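Local coordinates for first ORF in transposon ISC1904 (Sulfolobus solfataricus, PDB 3ILX), which probably binds DNA and takes part in strand exchange during transposition, as an IS607-like serine recombinase represented here by its resolvase-type catalytic domain, at the interface of chains A and B. Residues are numbered along the deposited sequence; one frame, centred on the assembly and turned at random. Chains: chain A/B, First ORF in transposon ISC1904.

Contact 1 and contact 2 lie about 28 Å apart, measured between the centres of their C-alpha atoms, and share no residue. Contact 1 joins the resolvase-type bodies of the two chains through helices 50-60 and 80-89 around the two-fold axis. Contact 2 is made by the C-terminal helices, 105-125 and 131-142 of chain A against their counterparts in chain B, and has a symmetry twin. Two separate patches may limit rocking of one body against the other. Cys137, in the last helix, can form an interchain disulfide, which is consistent with the C-terminal helices pairing; the pair is probably, but not certainly, the biological dimer.

Contact 1: the interface of chains A and B. Residues chain A 52, 56, 82-83, 86; chain B 52, 56, 82-83, 86.
A:Ile82 and B:Ile82 meet at the two-fold axis relating the two chains, where helices 80-89 of the two resolvase-type domains pack together with helices 50-60 beside them. They are the main buried residues of the patch, hiding 63 Å² in chain A and 64 Å² in chain B, against 17 Å² for B:Val86, the next in rank. Each isoleucine divides its two branches between different partners. The CG2 methyls face one another across the axis, 3.9 Å from A:Ile82 CG2 to B:Ile82 CG2, with the side chains set at an oblique angle. The longer branch runs outward to the phenylalanine of the opposite chain, A:Phe52 CZ lying 3.8 Å from B:Ile82 CD1. That ring is met at its rim: CG1 of B:Ile82 lies in the ring plane, so the contact is with an aromatic edge and not stacking over a face. In B:Ile82, CG1 is placed opposite the carbonyl carbon (chi1 -69°), and a nearly extended chi2 of 162° carries CD1 on to the ring, while CG2 is left directed at the axis.

Leucines complete the seat for each isoleucine. B:Leu83 brings CD2 to 3.9 Å from CG2 of A:Ile82, the two side chains crossing at about a right angle, and CD2 of B:Leu56 lies 4.2 Å from the same methyl. Leu83 also works within its own chain: CD1 of A:Leu83 sits in the plane of the A:Phe52 ring, 3.9 Å from CE1, and helps to fix the ring that receives B:Ile82. One turn along the helix, the valines slide past each other in opposite directions. Each presents the methyl standing beside its own backbone N, and A:Val86 CG2 lies 3.6 Å from B:Val86 CG2.

Contact 2: the interface of chains A and B. Residues chain A 109, 112, 140-141; chain B 116, 130, 133-134.
B:Lys133 reaches across to the last turn of helix 131-142 of chain A, donating a hydrogen bond from its side-chain amine NZ to the backbone O of A:Glu140 at 2.6 Å. The patch belongs to the C-terminal helices of this serine-recombinase resolvase domain, helix 131-140 of chain B packing against that of chain A. The C=O...N angle is 146°, with the donor tilted out of the carbonyl plane, so the lysine approaches the oxygen from somewhat above that plane. Beyond CG the lysine chain is extended (chi2 and chi3 both 164°), carrying NZ as far as the carbonyl at the end of the other helix. NZ lies near a helix C-terminus, where a positive charge would probably be stabilised by the helix dipole. The carboxylate of A:Glu140 does not pair directly with it: OE1 is 4.5 Å from B:Lys133 NZ, near enough for a modest electrostatic attraction.

B:Lys130, just before its helix, uses its aliphatic chain instead. A bend at chi2 (-68°) lays CD against A:Leu141, whose CD2 is 3.9 Å from B:Lys130 CD, and a second bend at chi4 turns NZ away from the line of the chain. Nearer its backbone, the same lysine sets CG against A:Val109 CG2, the two side chains crossing at about a right angle.

B:Val134 supplies the apolar centre. Its CG2, the methyl beside the backbone N, lies 3.7 Å from A:Leu112 CD2, the two side chains reaching toward each other tip to tip. The same methyl is also 3.8 Å from A:Leu141 CD2. On the other branch of A:Leu112, CD1 packs 3.9 Å from CD2 of B:Leu116, again nearly perpendicular.

Packing within each chain sets up these surfaces. A:Leu141 CD1 rests 3.5 Å from A:Leu112 CD2, tying the last helix of chain A to its helix 105-125, while B:Val134 CG1 lies 4.0 Å from B:Leu116 CD2 and links the corresponding helices of chain B.

Contact 1: the interface of chains A and B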
# COMPACT_ATOMS: atom_id res chain seq x y z
N PHE A 52 -10.73 -5.18 -8.43
CA PHE A 52 -9.56 -5.56 -7.62
C PHE A 52 -9.99 -6.35 -6.38
O PHE A 52 -9.32 -7.32 -6.01
CB PHE A 52 -8.79 -4.32 -7.20
CG PHE A 52 -7.73 -4.55 -6.14
CD1 PHE A 52 -6.46 -5.00 -6.48
CD2 PHE A 52 -7.98 -4.20 -4.80
CE1 PHE A 52 -5.49 -5.20 -5.49
CE2 PHE A 52 -7.02 -4.35 -3.84
CZ PHE A 52 -5.74 -4.85 -4.20
N LEU A 56 -8.96 -10.06 -5.36
CA LEU A 56 -8.31 -10.35 -4.08
C LEU A 56 -9.07 -11.43 -3.30
O LEU A 56 -8.46 -12.33 -2.69
CB LEU A 56 -8.23 -9.07 -3.23
CG LEU A 56 -7.74 -9.16 -1.78
CD1 LEU A 56 -6.36 -9.76 -1.80
CD2 LEU A 56 -7.69 -7.75 -1.15
N ILE A 82 2.80 -7.04 -0.55
CA ILE A 82 1.79 -7.73 0.25
C ILE A 82 1.00 -8.67 -0.67
O ILE A 82 0.81 -9.83 -0.36
CB ILE A 82 0.84 -6.74 1.00
CG1 ILE A 82 1.63 -5.99 2.07
CG2 ILE A 82 -0.38 -7.49 1.64
CD1 ILE A 82 0.93 -4.70 2.49
N LEU A 83 0.59 -8.18 -1.84
CA LEU A 83 -0.16 -9.07 -2.74
C LEU A 83 0.60 -10.33 -3.11
O LEU A 83 0.01 -11.40 -3.23
CB LEU A 83 -0.60 -8.35 -4.02
CG LEU A 83 -1.53 -7.17 -3.78
CD1 LEU A 83 -1.79 -6.50 -5.13
CD2 LEU A 83 -2.86 -7.62 -3.13
N VAL A 86 0.47 -12.76 -0.34
CA VAL A 86 -0.86 -13.35 -0.36
C VAL A 86 -0.96 -14.44 -1.42
O VAL A 86 -1.42 -15.55 -1.15
CB VAL A 86 -1.94 -12.26 -0.61
CG1 VAL A 86 -3.33 -12.91 -0.77
CG2 VAL A 86 -1.95 -11.28 0.58
N PHE B 52 6.92 -7.48 10.45
CA PHE B 52 5.77 -7.43 9.54
C PHE B 52 5.66 -8.63 8.57
O PHE B 52 4.59 -9.20 8.44
CB PHE B 52 5.79 -6.10 8.76
CG PHE B 52 4.63 -5.94 7.80
CD1 PHE B 52 3.36 -5.63 8.27
CD2 PHE B 52 4.83 -6.09 6.42
CE1 PHE B 52 2.29 -5.47 7.39
CE2 PHE B 52 3.76 -5.93 5.52
CZ PHE B 52 2.48 -5.64 6.02
N LEU B 56 2.65 -11.31 8.66
CA LEU B 56 1.79 -11.51 7.49
C LEU B 56 1.75 -13.01 7.10
O LEU B 56 0.72 -13.58 6.81
CB LEU B 56 2.29 -10.63 6.34
CG LEU B 56 1.60 -10.72 4.98
CD1 LEU B 56 0.09 -10.45 5.13
CD2 LEU B 56 2.28 -9.75 3.94
N ILE B 82 -6.33 -3.98 2.39
CA ILE B 82 -5.90 -5.28 1.92
C ILE B 82 -5.64 -6.23 3.10
O ILE B 82 -6.05 -7.41 3.06
CB ILE B 82 -4.67 -5.17 1.01
CG1 ILE B 82 -5.06 -4.49 -0.31
CG2 ILE B 82 -4.10 -6.57 0.70
CD1 ILE B 82 -3.85 -3.96 -1.07
N LEU B 83 -4.94 -5.74 4.12
CA LEU B 83 -4.65 -6.55 5.28
C LEU B 83 -5.96 -6.94 5.96
O LEU B 83 -6.08 -8.06 6.46
CB LEU B 83 -3.70 -5.87 6.26
CG LEU B 83 -2.26 -5.59 5.79
CD1 LEU B 83 -1.47 -4.83 6.88
CD2 LEU B 83 -1.51 -6.86 5.33
N VAL B 86 -7.35 -9.86 4.00
CA VAL B 86 -6.53 -11.00 4.31
C VAL B 86 -6.92 -11.63 5.65
O VAL B 86 -7.23 -12.82 5.71
CB VAL B 86 -5.00 -10.66 4.25
CG1 VAL B 86 -4.15 -11.81 4.75
CG2 VAL B 86 -4.59 -10.30 2.81

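Contact 2: the interface of chains A and B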
# COMPACT_ATOMS: atom_id res chain seq x y z
N VAL A 109 0.74 12.01 -11.51
CA VAL A 109 0.53 13.34 -10.95
C VAL A 109 -0.75 13.33 -10.14
O VAL A 109 -0.84 13.91 -9.05
CB VAL A 109 0.47 14.41 -12.08
CG1 VAL A 109 -0.04 15.75 -11.60
CG2 VAL A 109 1.87 14.58 -12.76
N LEU A 112 -0.05 11.31 -6.93
CA LEU A 112 0.68 12.18 -6.00
C LEU A 112 -0.23 13.26 -5.37
O LEU A 112 -0.18 13.48 -4.17
CB LEU A 112 1.91 12.79 -6.65
CG LEU A 112 2.91 13.44 -5.67
CD1 LEU A 112 3.24 12.56 -4.45
CD2 LEU A 112 4.17 13.74 -6.46
N GLU A 140 1.44 23.29 -6.94
CA GLU A 140 2.41 23.25 -8.03
C GLU A 140 2.07 22.11 -9.00
O GLU A 140 2.15 22.29 -10.22
CB GLU A 140 3.86 23.10 -7.51
CG GLU A 140 4.49 24.37 -6.91
CD GLU A 140 4.62 25.47 -7.92
OE1 GLU A 140 5.38 25.31 -8.91
OE2 GLU A 140 3.95 26.51 -7.76
N LEU A 141 1.65 20.95 -8.47
CA LEU A 141 1.32 19.79 -9.30
C LEU A 141 0.03 19.93 -10.06
O LEU A 141 -0.14 19.27 -11.09
CB LEU A 141 1.29 18.48 -8.50
CG LEU A 141 2.61 17.93 -8.00
CD1 LEU A 141 2.35 16.57 -7.34
CD2 LEU A 141 3.63 17.78 -9.13
N LEU B 116 7.86 11.09 -2.23
CA LEU B 116 8.21 12.12 -3.21
C LEU B 116 9.45 11.75 -3.98
O LEU B 116 9.48 11.93 -5.20
CB LEU B 116 8.40 13.48 -2.54
CG LEU B 116 7.07 14.08 -2.08
CD1 LEU B 116 7.41 15.18 -1.12
CD2 LEU B 116 6.31 14.64 -3.25
N LYS B 130 7.23 17.85 -14.66
CA LYS B 130 6.90 17.76 -13.26
C LYS B 130 8.03 17.26 -12.34
O LYS B 130 7.94 17.38 -11.12
CB LYS B 130 5.66 16.86 -13.14
CG LYS B 130 4.38 17.46 -13.74
CD LYS B 130 3.94 18.67 -12.90
CE LYS B 130 2.44 18.97 -13.00
NZ LYS B 130 2.07 19.55 -14.30
N LYS B 133 9.47 20.02 -9.92
CA LYS B 133 8.55 20.42 -8.83
C LYS B 133 8.58 19.39 -7.71
O LYS B 133 8.60 19.73 -6.53
CB LYS B 133 7.13 20.58 -9.34
CG LYS B 133 6.96 21.73 -10.33
CD LYS B 133 5.62 21.56 -11.06
CE LYS B 133 5.18 22.83 -11.77
NZ LYS B 133 3.75 22.78 -12.22
N VAL B 134 8.55 18.12 -8.09
CA VAL B 134 8.52 17.04 -7.11
C VAL B 134 9.85 16.96 -6.37
O VAL B 134 9.89 16.76 -5.15
CB VAL B 134 8.15 15.68 -7.76
CG1 VAL B 134 8.27 14.57 -6.75
CG2 VAL B 134 6.72 15.75 -8.27